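Local coordinates for salt-tolerant glutaminase (Micrococcus luteus, PDB 3IF5), which probably catalyses the hydrolysis of L-glutamine to L-glutamate and ammonium, as a glutaminase of the beta-lactamase clan, at residues M1-P6 against R49-G54; D7-L12 against R296-D301; A25-V30 against E158-V163; P36-I41 against G276-R281; A65-T70 against P256-V261. All coordinates share one frame; numbering follows the deposited sequence.

Contact 1 of 5, residues M1-P6 against R49-G54; sequences MRHPIP and RLHCAG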
# COMPACT_ATOMS: atom_id res chain seq x y z
N MET A 1 29.80 -8.64 15.20
CA MET A 1 28.79 -7.88 15.99
C MET A 1 27.47 -8.64 16.01
O MET A 1 27.31 -9.63 15.29
CB MET A 1 28.58 -6.49 15.37
CG MET A 1 28.14 -6.51 13.91
SD MET A 1 27.66 -4.86 13.36
CE MET A 1 25.93 -4.88 13.75
N ARG A 2 26.53 -8.18 16.83
CA ARG A 2 25.22 -8.82 16.90
C ARG A 2 24.24 -7.93 16.16
O ARG A 2 24.42 -6.71 16.08
CB ARG A 2 24.78 -9.00 18.35
CG ARG A 2 24.45 -7.71 19.07
CD ARG A 2 24.09 -7.97 20.52
NE ARG A 2 23.09 -9.01 20.64
CZ ARG A 2 22.43 -9.30 21.76
NH1 ARG A 2 22.67 -8.62 22.88
NH2 ARG A 2 21.54 -10.28 21.76
N HIS A 3 23.20 -8.53 15.59
CA HIS A 3 22.22 -7.77 14.85
C HIS A 3 21.38 -6.90 15.79
O HIS A 3 20.83 -7.39 16.78
CB HIS A 3 21.34 -8.72 14.03
CG HIS A 3 20.74 -8.08 12.82
ND1 HIS A 3 19.76 -7.12 12.91
CD2 HIS A 3 21.01 -8.23 11.51
CE1 HIS A 3 19.45 -6.69 11.69
NE2 HIS A 3 20.20 -7.35 10.82
N PRO A 4 21.28 -5.60 15.50
CA PRO A 4 20.50 -4.70 16.36
C PRO A 4 18.98 -4.82 16.40
O PRO A 4 18.37 -4.45 17.41
CB PRO A 4 20.97 -3.30 15.92
CG PRO A 4 21.35 -3.51 14.49
CD PRO A 4 22.07 -4.83 14.52
N ILE A 5 18.36 -5.34 15.34
CA ILE A 5 16.89 -5.45 15.33
C ILE A 5 16.33 -6.33 16.45
O ILE A 5 15.43 -5.91 17.17
CB ILE A 5 16.35 -5.96 13.96
CG1 ILE A 5 16.24 -4.80 12.96
CG2 ILE A 5 14.95 -6.55 14.13
CD1 ILE A 5 17.54 -4.08 12.69
N PRO A 6 16.83 -7.56 16.60
CA PRO A 6 16.27 -8.38 17.68
C PRO A 6 16.40 -7.71 19.05
O PRO A 6 15.62 -7.99 19.96
CB PRO A 6 17.04 -9.71 17.56
CG PRO A 6 18.24 -9.40 16.73
CD PRO A 6 17.79 -8.33 15.77
N ARG A 49 15.62 -13.88 6.83
CA ARG A 49 16.08 -13.66 8.20
C ARG A 49 14.86 -13.65 9.12
O ARG A 49 13.75 -13.36 8.69
CB ARG A 49 16.83 -12.33 8.31
CG ARG A 49 18.03 -12.21 7.39
CD ARG A 49 18.62 -10.81 7.42
NE ARG A 49 19.38 -10.50 6.20
CZ ARG A 49 18.85 -9.96 5.11
NH1 ARG A 49 17.56 -9.66 5.09
NH2 ARG A 49 19.60 -9.72 4.05
N LEU A 50 15.08 -13.98 10.39
CA LEU A 50 14.00 -14.00 11.36
C LEU A 50 14.45 -13.42 12.69
O LEU A 50 15.22 -14.04 13.42
CB LEU A 50 13.51 -15.44 11.56
CG LEU A 50 12.35 -15.70 12.53
CD1 LEU A 50 11.12 -14.91 12.11
CD2 LEU A 50 12.04 -17.18 12.56
N HIS A 51 13.98 -12.21 12.99
CA HIS A 51 14.32 -11.54 14.24
C HIS A 51 13.12 -11.63 15.19
O HIS A 51 11.99 -11.38 14.79
CB HIS A 51 14.63 -10.07 13.99
CG HIS A 51 15.56 -9.83 12.85
ND1 HIS A 51 16.84 -10.34 12.80
CD2 HIS A 51 15.42 -9.09 11.73
CE1 HIS A 51 17.44 -9.92 11.71
NE2 HIS A 51 16.60 -9.16 11.03
N CYS A 52 13.39 -11.96 16.45
CA CYS A 52 12.31 -12.06 17.42
C CYS A 52 12.76 -11.73 18.84
O CYS A 52 13.93 -11.46 19.09
CB CYS A 52 11.70 -13.46 17.38
SG CYS A 52 12.90 -14.78 17.57
N ALA A 53 11.80 -11.73 19.76
CA ALA A 53 12.05 -11.42 21.15
C ALA A 53 10.82 -11.80 21.97
O ALA A 53 9.70 -11.83 21.45
CB ALA A 53 12.33 -9.94 21.31
N GLY A 54 11.03 -12.10 23.25
CA GLY A 54 9.93 -12.47 24.12
C GLY A 54 9.40 -13.86 23.82
O GLY A 54 10.16 -14.72 23.39

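Contact 2 of 5, residues D7-L12 against R296-D301; sequences DYLASL and RRLSED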
# COMPACT_ATOMS: atom_id res chain seq x y z
N ASP A 7 17.37 -6.82 19.19
CA ASP A 7 17.54 -6.10 20.45
C ASP A 7 16.50 -4.99 20.54
O ASP A 7 15.97 -4.71 21.62
CB ASP A 7 18.94 -5.52 20.58
CG ASP A 7 19.97 -6.57 20.89
OD1 ASP A 7 19.70 -7.41 21.77
OD2 ASP A 7 21.06 -6.56 20.27
N TYR A 8 16.20 -4.36 19.41
CA TYR A 8 15.19 -3.33 19.41
C TYR A 8 13.87 -4.00 19.83
O TYR A 8 13.13 -3.47 20.67
CB TYR A 8 15.03 -2.71 18.03
CG TYR A 8 13.70 -2.00 17.84
CD1 TYR A 8 13.52 -0.69 18.27
CD2 TYR A 8 12.61 -2.68 17.29
CE1 TYR A 8 12.27 -0.06 18.15
CE2 TYR A 8 11.37 -2.07 17.18
CZ TYR A 8 11.20 -0.76 17.61
OH TYR A 8 9.96 -0.18 17.49
N LEU A 9 13.60 -5.16 19.26
CA LEU A 9 12.38 -5.89 19.60
C LEU A 9 12.34 -6.23 21.08
O LEU A 9 11.29 -6.13 21.72
CB LEU A 9 12.27 -7.18 18.77
CG LEU A 9 12.19 -7.02 17.25
CD1 LEU A 9 11.99 -8.39 16.61
CD2 LEU A 9 11.04 -6.09 16.89
N ALA A 10 13.48 -6.63 21.63
CA ALA A 10 13.57 -6.98 23.04
C ALA A 10 13.20 -5.77 23.90
O ALA A 10 12.57 -5.91 24.94
CB ALA A 10 14.98 -7.44 23.39
N SER A 11 13.60 -4.58 23.46
CA SER A 11 13.28 -3.36 24.19
C SER A 11 11.78 -3.13 24.19
O SER A 11 11.19 -2.81 25.23
CB SER A 11 13.97 -2.15 23.56
OG SER A 11 15.38 -2.26 23.67
N LEU A 12 11.15 -3.27 23.02
CA LEU A 12 9.71 -3.08 22.90
C LEU A 12 8.99 -4.01 23.87
O LEU A 12 8.02 -3.61 24.51
CB LEU A 12 9.23 -3.39 21.49
CG LEU A 12 8.95 -2.20 20.56
CD1 LEU A 12 8.21 -2.71 19.34
CD2 LEU A 12 8.13 -1.15 21.29
N ARG A 296 1.91 -0.42 15.88
CA ARG A 296 2.00 1.02 15.71
C ARG A 296 3.44 1.46 15.91
O ARG A 296 3.92 2.34 15.20
CB ARG A 296 1.08 1.74 16.70
CG ARG A 296 1.09 3.25 16.54
CD ARG A 296 -0.18 3.89 17.07
NE ARG A 296 -0.30 5.28 16.63
CZ ARG A 296 -1.41 6.01 16.72
NH1 ARG A 296 -2.51 5.49 17.25
NH2 ARG A 296 -1.42 7.26 16.28
N ARG A 297 4.14 0.83 16.85
CA ARG A 297 5.54 1.17 17.13
C ARG A 297 6.49 0.83 15.98
O ARG A 297 7.32 1.66 15.59
CB ARG A 297 6.03 0.47 18.41
CG ARG A 297 5.62 1.18 19.70
CD ARG A 297 6.21 2.60 19.76
NE ARG A 297 7.66 2.61 19.99
CZ ARG A 297 8.23 2.56 21.19
NH1 ARG A 297 7.47 2.51 22.29
NH2 ARG A 297 9.55 2.55 21.31
N LEU A 298 6.39 -0.38 15.45
CA LEU A 298 7.25 -0.80 14.35
C LEU A 298 7.03 0.14 13.17
O LEU A 298 7.96 0.45 12.42
CB LEU A 298 6.91 -2.23 13.92
CG LEU A 298 7.26 -3.34 14.92
CD1 LEU A 298 6.64 -4.65 14.48
CD2 LEU A 298 8.76 -3.47 15.04
N SER A 299 5.80 0.59 13.01
CA SER A 299 5.45 1.49 11.93
C SER A 299 6.07 2.87 12.11
O SER A 299 6.61 3.45 11.17
CB SER A 299 3.93 1.62 11.83
OG SER A 299 3.57 2.59 10.86
N GLU A 300 5.98 3.40 13.33
CA GLU A 300 6.53 4.72 13.61
C GLU A 300 8.05 4.75 13.71
O GLU A 300 8.69 5.59 13.07
CB GLU A 300 5.89 5.27 14.89
CG GLU A 300 4.38 5.27 14.84
CD GLU A 300 3.74 5.76 16.14
OE1 GLU A 300 4.22 5.37 17.22
OE2 GLU A 300 2.75 6.52 16.07
N ASP A 301 8.64 3.85 14.49
CA ASP A 301 10.09 3.83 14.66
C ASP A 301 10.91 3.45 13.42
O ASP A 301 12.00 3.97 13.20
CB ASP A 301 10.49 2.91 15.81
CG ASP A 301 9.78 3.26 17.12
OD1 ASP A 301 9.40 4.43 17.29
OD2 ASP A 301 9.62 2.36 17.97

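Contact 3 of 5, residues A25-V30 against E158-V163; sequences AQYIPV and ESEMAV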
# COMPACT_ATOMS: atom_id res chain seq x y z
N ALA A 25 -10.15 -13.22 25.93
CA ALA A 25 -11.46 -13.55 25.39
C ALA A 25 -12.24 -14.34 26.44
O ALA A 25 -11.82 -15.43 26.84
CB ALA A 25 -11.31 -14.38 24.10
N GLN A 26 -13.37 -13.80 26.88
CA GLN A 26 -14.18 -14.42 27.93
C GLN A 26 -15.17 -15.50 27.50
O GLN A 26 -15.63 -16.28 28.33
CB GLN A 26 -14.94 -13.34 28.69
CG GLN A 26 -14.06 -12.23 29.25
CD GLN A 26 -13.15 -12.73 30.35
OE1 GLN A 26 -12.07 -12.18 30.56
NE2 GLN A 26 -13.58 -13.76 31.07
N TYR A 27 -15.50 -15.56 26.21
CA TYR A 27 -16.48 -16.52 25.73
C TYR A 27 -16.20 -18.01 26.00
O TYR A 27 -17.11 -18.83 25.93
CB TYR A 27 -16.76 -16.27 24.24
CG TYR A 27 -15.82 -16.93 23.27
CD1 TYR A 27 -15.97 -18.28 22.93
CD2 TYR A 27 -14.82 -16.21 22.63
CE1 TYR A 27 -15.17 -18.88 21.98
CE2 TYR A 27 -14.00 -16.80 21.67
CZ TYR A 27 -14.18 -18.14 21.35
OH TYR A 27 -13.40 -18.74 20.39
N ILE A 28 -14.95 -18.36 26.28
CA ILE A 28 -14.61 -19.75 26.61
C ILE A 28 -13.51 -19.80 27.66
O ILE A 28 -12.64 -18.93 27.71
CB ILE A 28 -14.15 -20.57 25.38
CG1 ILE A 28 -13.20 -19.74 24.52
CG2 ILE A 28 -15.35 -21.07 24.61
CD1 ILE A 28 -12.59 -20.53 23.38
N PRO A 29 -13.53 -20.83 28.52
CA PRO A 29 -12.54 -21.00 29.59
C PRO A 29 -11.09 -21.09 29.12
O PRO A 29 -10.22 -20.39 29.64
CB PRO A 29 -13.00 -22.27 30.29
CG PRO A 29 -13.62 -23.07 29.17
CD PRO A 29 -14.42 -22.01 28.44
N VAL A 30 -10.83 -21.94 28.14
CA VAL A 30 -9.48 -22.12 27.62
C VAL A 30 -8.82 -20.79 27.23
O VAL A 30 -7.62 -20.61 27.43
CB VAL A 30 -9.48 -23.09 26.41
CG1 VAL A 30 -10.27 -22.49 25.26
CG2 VAL A 30 -8.06 -23.42 26.00
N GLU A 158 -13.44 -28.00 20.91
CA GLU A 158 -14.58 -28.46 21.68
C GLU A 158 -15.20 -27.38 22.55
O GLU A 158 -16.43 -27.28 22.65
CB GLU A 158 -14.18 -29.66 22.54
CG GLU A 158 -13.78 -30.87 21.72
CD GLU A 158 -14.88 -31.34 20.77
OE1 GLU A 158 -15.37 -30.52 19.97
OE2 GLU A 158 -15.25 -32.53 20.82
N SER A 159 -14.37 -26.58 23.19
CA SER A 159 -14.88 -25.51 24.02
C SER A 159 -15.67 -24.54 23.16
O SER A 159 -16.72 -24.04 23.57
CB SER A 159 -13.74 -24.76 24.70
OG SER A 159 -13.18 -25.56 25.73
N GLU A 160 -15.16 -24.28 21.95
CA GLU A 160 -15.82 -23.35 21.05
C GLU A 160 -17.09 -23.92 20.42
O GLU A 160 -18.06 -23.20 20.23
CB GLU A 160 -14.85 -22.91 19.95
CG GLU A 160 -15.51 -22.20 18.78
CD GLU A 160 -15.12 -20.75 18.66
OE1 GLU A 160 -13.91 -20.47 18.50
OE2 GLU A 160 -16.02 -19.89 18.72
N MET A 161 -17.09 -25.21 20.10
CA MET A 161 -18.28 -25.82 19.49
C MET A 161 -19.45 -25.87 20.46
O MET A 161 -20.60 -26.00 20.03
CB MET A 161 -17.98 -27.23 18.99
CG MET A 161 -17.20 -27.29 17.67
SD MET A 161 -18.05 -26.53 16.28
CE MET A 161 -19.33 -27.68 16.02
N ALA A 162 -19.18 -25.77 21.75
CA ALA A 162 -20.23 -25.80 22.76
C ALA A 162 -20.98 -24.47 22.80
O ALA A 162 -22.12 -24.40 23.27
CB ALA A 162 -19.64 -26.11 24.12
N VAL A 163 -20.34 -23.41 22.32
CA VAL A 163 -20.95 -22.08 22.29
C VAL A 163 -20.81 -21.47 20.90
O VAL A 163 -20.32 -20.36 20.75
CB VAL A 163 -20.28 -21.13 23.32
CG1 VAL A 163 -20.63 -21.54 24.74
CG2 VAL A 163 -18.76 -21.15 23.13

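Contact 4 of 5, residues P36-I41 against G276-R281; sequences PDRFGI and GVFSPR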
# COMPACT_ATOMS: atom_id res chain seq x y z
N PRO A 36 -2.09 -14.64 30.94
CA PRO A 36 -1.99 -13.31 30.33
C PRO A 36 -0.59 -12.72 30.31
O PRO A 36 -0.31 -11.78 29.57
CB PRO A 36 -2.93 -12.48 31.20
CG PRO A 36 -2.68 -13.05 32.56
CD PRO A 36 -2.69 -14.55 32.28
N ASP A 37 0.30 -13.27 31.13
CA ASP A 37 1.66 -12.75 31.21
C ASP A 37 2.61 -13.31 30.16
O ASP A 37 3.68 -13.82 30.48
CB ASP A 37 2.23 -13.01 32.60
CG ASP A 37 3.35 -12.05 32.94
OD1 ASP A 37 4.14 -12.37 33.85
OD2 ASP A 37 3.42 -10.98 32.30
N ARG A 38 2.21 -13.20 28.89
CA ARG A 38 3.01 -13.67 27.77
C ARG A 38 3.01 -12.59 26.68
O ARG A 38 1.99 -11.96 26.42
CB ARG A 38 2.43 -14.98 27.22
CG ARG A 38 2.62 -16.19 28.14
CD ARG A 38 1.86 -17.39 27.60
NE ARG A 38 0.42 -17.12 27.51
CZ ARG A 38 -0.44 -17.88 26.85
NH1 ARG A 38 -0.02 -18.97 26.22
NH2 ARG A 38 -1.73 -17.55 26.81
N PHE A 39 4.17 -12.37 26.05
CA PHE A 39 4.26 -11.34 25.03
C PHE A 39 5.45 -11.54 24.10
O PHE A 39 6.60 -11.42 24.52
CB PHE A 39 4.31 -9.96 25.70
CG PHE A 39 4.36 -8.80 24.75
CD1 PHE A 39 3.73 -8.86 23.51
CD2 PHE A 39 5.01 -7.62 25.11
CE1 PHE A 39 3.74 -7.77 22.64
CE2 PHE A 39 5.02 -6.52 24.26
CZ PHE A 39 4.38 -6.60 23.02
N GLY A 40 5.18 -11.84 22.83
CA GLY A 40 6.24 -12.05 21.86
C GLY A 40 6.07 -11.31 20.54
O GLY A 40 4.95 -10.98 20.14
N ILE A 41 7.19 -11.05 19.87
CA ILE A 41 7.20 -10.35 18.58
C ILE A 41 8.18 -11.03 17.65
O ILE A 41 9.22 -11.52 18.08
CB ILE A 41 7.66 -8.89 18.72
CG1 ILE A 41 6.86 -8.17 19.80
CG2 ILE A 41 7.46 -8.17 17.39
CD1 ILE A 41 7.18 -6.67 19.91
N GLY A 276 4.66 -10.89 13.28
CA GLY A 276 3.91 -11.80 14.12
C GLY A 276 3.99 -11.23 15.52
O GLY A 276 5.08 -10.89 15.99
N VAL A 277 2.85 -11.09 16.19
CA VAL A 277 2.85 -10.57 17.56
C VAL A 277 1.90 -11.41 18.37
O VAL A 277 0.87 -11.85 17.87
CB VAL A 277 2.36 -9.12 17.65
CG1 VAL A 277 2.74 -8.54 19.01
CG2 VAL A 277 2.93 -8.29 16.52
N PHE A 278 2.23 -11.62 19.64
CA PHE A 278 1.39 -12.42 20.51
C PHE A 278 1.28 -11.78 21.88
O PHE A 278 2.29 -11.40 22.49
CB PHE A 278 1.95 -13.83 20.63
CG PHE A 278 1.27 -14.68 21.67
CD1 PHE A 278 -0.11 -14.88 21.63
CD2 PHE A 278 2.00 -15.27 22.69
CE1 PHE A 278 -0.75 -15.66 22.59
CE2 PHE A 278 1.38 -16.06 23.66
CZ PHE A 278 0.00 -16.26 23.61
N SER A 279 0.05 -11.66 22.36
CA SER A 279 -0.23 -11.08 23.66
C SER A 279 -1.73 -11.25 23.88
O SER A 279 -2.53 -10.51 23.32
CB SER A 279 0.15 -9.60 23.69
OG SER A 279 -0.04 -9.05 24.98
N PRO A 280 -2.11 -12.24 24.72
CA PRO A 280 -3.46 -12.65 25.11
C PRO A 280 -4.56 -11.62 25.39
O PRO A 280 -5.70 -11.81 24.97
CB PRO A 280 -3.20 -13.54 26.33
CG PRO A 280 -1.91 -14.19 25.98
CD PRO A 280 -1.10 -13.02 25.45
N ARG A 281 -4.25 -10.54 26.11
CA ARG A 281 -5.28 -9.56 26.45
C ARG A 281 -5.75 -8.67 25.30
O ARG A 281 -4.95 -8.09 24.57
CB ARG A 281 -4.83 -8.71 27.64
CG ARG A 281 -4.89 -9.50 28.94
CD ARG A 281 -4.54 -8.68 30.16
NE ARG A 281 -4.83 -9.46 31.37
CZ ARG A 281 -4.48 -9.10 32.60
NH1 ARG A 281 -3.82 -7.98 32.82
NH2 ARG A 281 -4.80 -9.89 33.62
O HOH W 1 -1.74 -10.35 27.62

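Contact 5 of 5, residues A65-T70 against P256-V261; sequences ASKPFT and PAKSGV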
# COMPACT_ATOMS: atom_id res chain seq x y z
N ALA A 65 -7.05 -15.06 12.43
CA ALA A 65 -5.86 -14.81 11.63
C ALA A 65 -5.70 -15.90 10.57
O ALA A 65 -4.78 -15.85 9.74
CB ALA A 65 -4.63 -14.77 12.52
N SER A 66 -6.59 -16.88 10.60
CA SER A 66 -6.55 -17.97 9.64
C SER A 66 -7.30 -17.60 8.36
O SER A 66 -7.12 -18.25 7.33
CB SER A 66 -7.19 -19.22 10.24
OG SER A 66 -8.59 -19.06 10.40
N LYS A 67 -8.13 -16.56 8.42
CA LYS A 67 -8.94 -16.14 7.27
C LYS A 67 -8.20 -15.79 5.98
O LYS A 67 -8.66 -16.14 4.90
CB LYS A 67 -9.85 -14.97 7.68
CG LYS A 67 -10.89 -15.37 8.73
CD LYS A 67 -11.70 -14.19 9.24
CE LYS A 67 -12.67 -14.64 10.32
NZ LYS A 67 -13.37 -13.52 11.01
N PRO A 68 -7.06 -15.10 6.06
CA PRO A 68 -6.40 -14.80 4.78
C PRO A 68 -5.81 -16.02 4.08
O PRO A 68 -5.73 -16.06 2.84
CB PRO A 68 -5.34 -13.77 5.16
CG PRO A 68 -5.12 -13.97 6.61
CD PRO A 68 -6.50 -14.27 7.14
N PHE A 69 -5.41 -17.02 4.85
CA PHE A 69 -4.81 -18.22 4.29
C PHE A 69 -5.82 -19.17 3.65
O PHE A 69 -5.55 -19.74 2.59
CB PHE A 69 -4.00 -18.92 5.38
CG PHE A 69 -2.99 -18.02 6.02
CD1 PHE A 69 -3.12 -17.62 7.34
CD2 PHE A 69 -1.93 -17.50 5.27
CE1 PHE A 69 -2.23 -16.72 7.92
CE2 PHE A 69 -1.03 -16.60 5.83
CZ PHE A 69 -1.18 -16.20 7.16
N THR A 70 -6.98 -19.34 4.27
CA THR A 70 -7.99 -20.20 3.70
C THR A 70 -8.54 -19.51 2.44
O THR A 70 -8.94 -20.18 1.48
CB THR A 70 -9.13 -20.46 4.71
OG1 THR A 70 -9.53 -19.23 5.30
CG2 THR A 70 -8.67 -21.42 5.80
N PRO A 256 -0.81 -4.04 6.58
CA PRO A 256 -1.93 -4.97 6.38
C PRO A 256 -1.88 -5.98 7.52
O PRO A 256 -0.84 -6.60 7.75
CB PRO A 256 -1.62 -5.59 5.02
CG PRO A 256 -0.96 -4.45 4.29
CD PRO A 256 -0.02 -3.90 5.34
N ALA A 257 -2.99 -6.16 8.22
CA ALA A 257 -3.00 -7.08 9.35
C ALA A 257 -4.34 -7.70 9.68
O ALA A 257 -5.38 -7.27 9.18
CB ALA A 257 -2.49 -6.37 10.56
N LYS A 258 -4.28 -8.72 10.53
CA LYS A 258 -5.47 -9.41 11.01
C LYS A 258 -5.15 -9.96 12.39
O LYS A 258 -4.10 -10.57 12.61
CB LYS A 258 -5.87 -10.54 10.06
CG LYS A 258 -7.26 -11.09 10.34
CD LYS A 258 -8.33 -10.01 10.18
CE LYS A 258 -9.71 -10.46 10.66
NZ LYS A 258 -9.81 -10.42 12.15
N SER A 259 -6.07 -9.76 13.32
CA SER A 259 -5.88 -10.22 14.69
C SER A 259 -6.80 -11.38 15.03
O SER A 259 -7.83 -11.57 14.39
CB SER A 259 -6.13 -9.05 15.65
OG SER A 259 -5.94 -9.42 16.98
N GLY A 260 -6.42 -12.17 16.03
CA GLY A 260 -7.23 -13.29 16.48
C GLY A 260 -7.54 -13.11 17.95
O GLY A 260 -6.80 -12.46 18.66
N VAL A 261 -8.63 -13.69 18.45
CA VAL A 261 -8.98 -13.51 19.86
C VAL A 261 -8.09 -14.20 20.88
O VAL A 261 -8.31 -14.06 22.08
CB VAL A 261 -10.45 -13.92 20.15
CG1 VAL A 261 -11.40 -12.93 19.47
CG2 VAL A 261 -10.71 -15.35 19.68

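Contact 1 of 5, residues M1-P6 against R49-G54
His-3 and His-51 bring their imidazoles together where the start of helix 4-16 meets strand 50-54. The two planes are inclined at 33° with centroids 4.4 Å apart, too oblique to count as a stack or an edge-to-face pair. His-51 CE1 lies over the middle of the His-3 ring, and the two side chains cross at about a right angle. The His-51 ring also receives an aliphatic partner: Ile-5 CB sits over one face, a CH-pi contact 4.2 Å from the centroid, while Ile-5 CG2 comes to 3.5 Å from His-51 CD2.

Van der Waals contacts of the proline complete the interface. Pro-6 CD approaches the His-51 ring obliquely, 3.7 Å from His-51 ND1, and Pro-6 CB rests against the carbonyl oxygen of Cys-52. No hydrogen bond links the two segments.

Each ring has a polar partner of its own. His-3 occupies the N-cap position, and with CG anti to the backbone N (chi1 -155°) its ND1 accepts a weak capping bond, 3.3 Å from Ile-5 N. Across the pair, His-51 NE2 is hydrogen-bonded to Glu-341 of the second subunit, whose Leu-344 packs on His-3 and Ile-5.

Helix 4-16 thus begins against strand 50-54, an outermost strand, within this chain, of the five-stranded antiparallel sheet, where backbone bonds join His-51 to Leu-43 and Ala-53 to Ile-41 of adjoining strand 40-44.

Contact 2 of 5, residues D7-L12 against R296-D301
Tyr-8 lays the edge of its ring against Leu-298, with CE2 3.7 Å from Leu-298 CD2, and carries its hydroxyl on to Asp-301. A chi1 of 160° turns the phenol away from its own backbone N and across the gap between the helices, and its OH donates to Asp-301 OD2 at 2.6 Å. The carboxylate oxygen lies near the ring plane and accepts through its anti lone pair, while ring and carboxylate planes stand 85° apart. The syn side of the same oxygen is taken by Arg-297, whose NE donates to Asp-301 OD2 at 2.8 Å in a salt bridge one turn along helix 289-302. Two donors therefore grip one oxygen, which probably stabilises the negative charge on Asp-301.

This is a pairing of two helices on one face of the antiparallel sheet in a beta-lactamase-like fold: the N-terminal helix 4-16 and helix 289-302, their local axes 11.9 Å apart at closest approach and 132° between their directions. Leu-9 and Leu-298 both reach Leu-43 of strand 40-44, and Leu-9 CD2 meets Leu-298 CD2 at 3.9 Å.

The Arg-297 chain, bent at chi2 and chi3, curls so that one guanidinium face receives Leu-12 CD2 over its centre, 3.7 Å from Arg-297 CZ. Arg-297 NH1 forms a further salt bridge to Glu-15, a second tie to the N-terminal helix.

Contact 3 of 5, residues A25-V30 against E158-V163
Tyr-27 reaches across to Glu-160 with its hydroxyl, the OH donating to Glu-160 OE1 at 2.6 Å. The carboxylate oxygen is met from above its plane, 51° out of it, and the ring and carboxylate planes are inclined at 39°. Tyr-27 CG stands between its backbone N and carbonyl carbon, which swings the ring beside its own neighbour, Ile-28, whose CG1 lies over one face, toward the rim. Glu-160 leaves its helix with CG pointing away from the backbone N and then bends at chi2, an intermediate 114°, turning the carboxylate toward the tyrosine.

Glu-160 is an L-glutamate-binding residue, so this bond probably helps to position a residue of the glutamate-binding site in the glutaminase domain. Tyr-27 also packs on Val-261, another L-glutamate-binding residue, and Asn-167 lies close to the Glu-160 side chain.

Branched side chains carry the rest of the packing. Ile-28, at the N-cap position of helix 29-32, directs CG2 to 3.4 Å from Ser-159 O and 3.7 Å from Val-163 CG2. That same valine methyl comes near the ring plane of Tyr-27, 4.0 Å from its CD1, while Val-30 CG1 approaches Ser-159 CB.

Contact 4 of 5, residues P36-I41 against G276-R281
Arg-38 meets Phe-278 and Pro-280 along its length. CB starts beside the ring, 3.9 Å from Phe-278 CE2, and CD continues past the same atom more loosely. NE is hydrogen-bonded to the backbone oxygen of Asp-35. A bend at chi3 (-60°) turns the guanidinium so that its face receives the ring edge: Arg-38 CZ lies 3.6 Å from Phe-278 CZ, with the two planes 87° apart. At the tip, Arg-38 NH1 stays 3.8 Å from Phe-278 CZ, and Arg-38 NH2 comes to 3.5 Å from Pro-280 CG. Pro-280 CD in turn lies over one face of the Phe-278 ring, toward its rim.

The backbones run antiparallel. Gly-40 and Phe-278 form the hydrogen-bonded pair, with Gly-40 N to Phe-278 O at 2.9 Å and Phe-278 N to Gly-40 O at 2.8 Å; Ile-41 and Val-277 follow as the non-hydrogen-bonded pair. Phe-278 O also lies in the plane of the Phe-39 ring, at its edge. Where the strands part, a bound water bridges the gap, donating to Pro-36 O and accepting from Arg-281 N.

Strand 273-278 is the middle strand of the sheet, between 40-44 and 264-269, with 50-54 beyond 40-44. On the face bearing Ile-41 and Val-277, Ala-294 of helix 289-302 touches both residues and Leu-12 of helix 4-16 packs on Ile-41; on the other, Phe-278 stacks with Phe-60.

Contact 5 of 5, residues A65-T70 against P256-V261
Ala-65 meets the side chain of Lys-258, its CA 4.2 Å from Lys-258 CG, and Ala-65 N lies 4.1 Å from Ser-259 O. Gly-260 faces the same alanine through its CA, 4.4 Å from Ala-65 N. Further along, Lys-67 CD and Lys-258 CE are 4.5 Å apart; no hydrogen bond passes between the segments.

The two NZ atoms, of Lys-67 and Lys-258, lie 4.9 Å apart, and each has its own hydrogen-bond partners. Bends at chi2 and chi4 curl Lys-258 back so that NZ donates to Ser-259 O at 3.2 Å, in the carbonyl plane, while Tyr-243 OH is a second partner. Lys-67 is extended instead (chi2 174°), carrying NZ to Ser-64 OG, Met-112 O and Asn-114 OD1. Outside this shell, Ser-259 OG is bonded to Gly-264 O, and Pro-68 packs against helix 227-240.

Ser-64 and Asn-114 bind L-glutamate, as does Val-261. Ser-64, just before helix 67-78, and Lys-67 at its start, facing the Lys-Ser-Gly sequence that begins on strand 257-259, are consistent with the SxxK and KTG-like motifs of serine beta-lactamases and penicillin-binding proteins, with which the glutaminases share a clan.

Overall arrangement
Four of the five contacts build or border one antiparallel sheet. Contact 4 joins the middle strand 273-278 to strand 40-44, contact 1 lies at outer strand 50-54 and contact 5 at the opposite outer strand 257-259, the centres of contacts 1 and 5 about 25 Å apart. Contacts 1 and 2 share helix 4-16 and both touch the second subunit; contact 2 packs on contact 4 through Leu-12 and Ile-41. Contact 3 is far from contact 1, about 36 Å between centres, yet touches contact 5 through Val-261, so these two frame the glutamate site. Along the chain, contacts 3, 4 and 5 lie within the loop closed by contact 2, whose N-terminal and late helices together cover the sheet that carries one wall of that site.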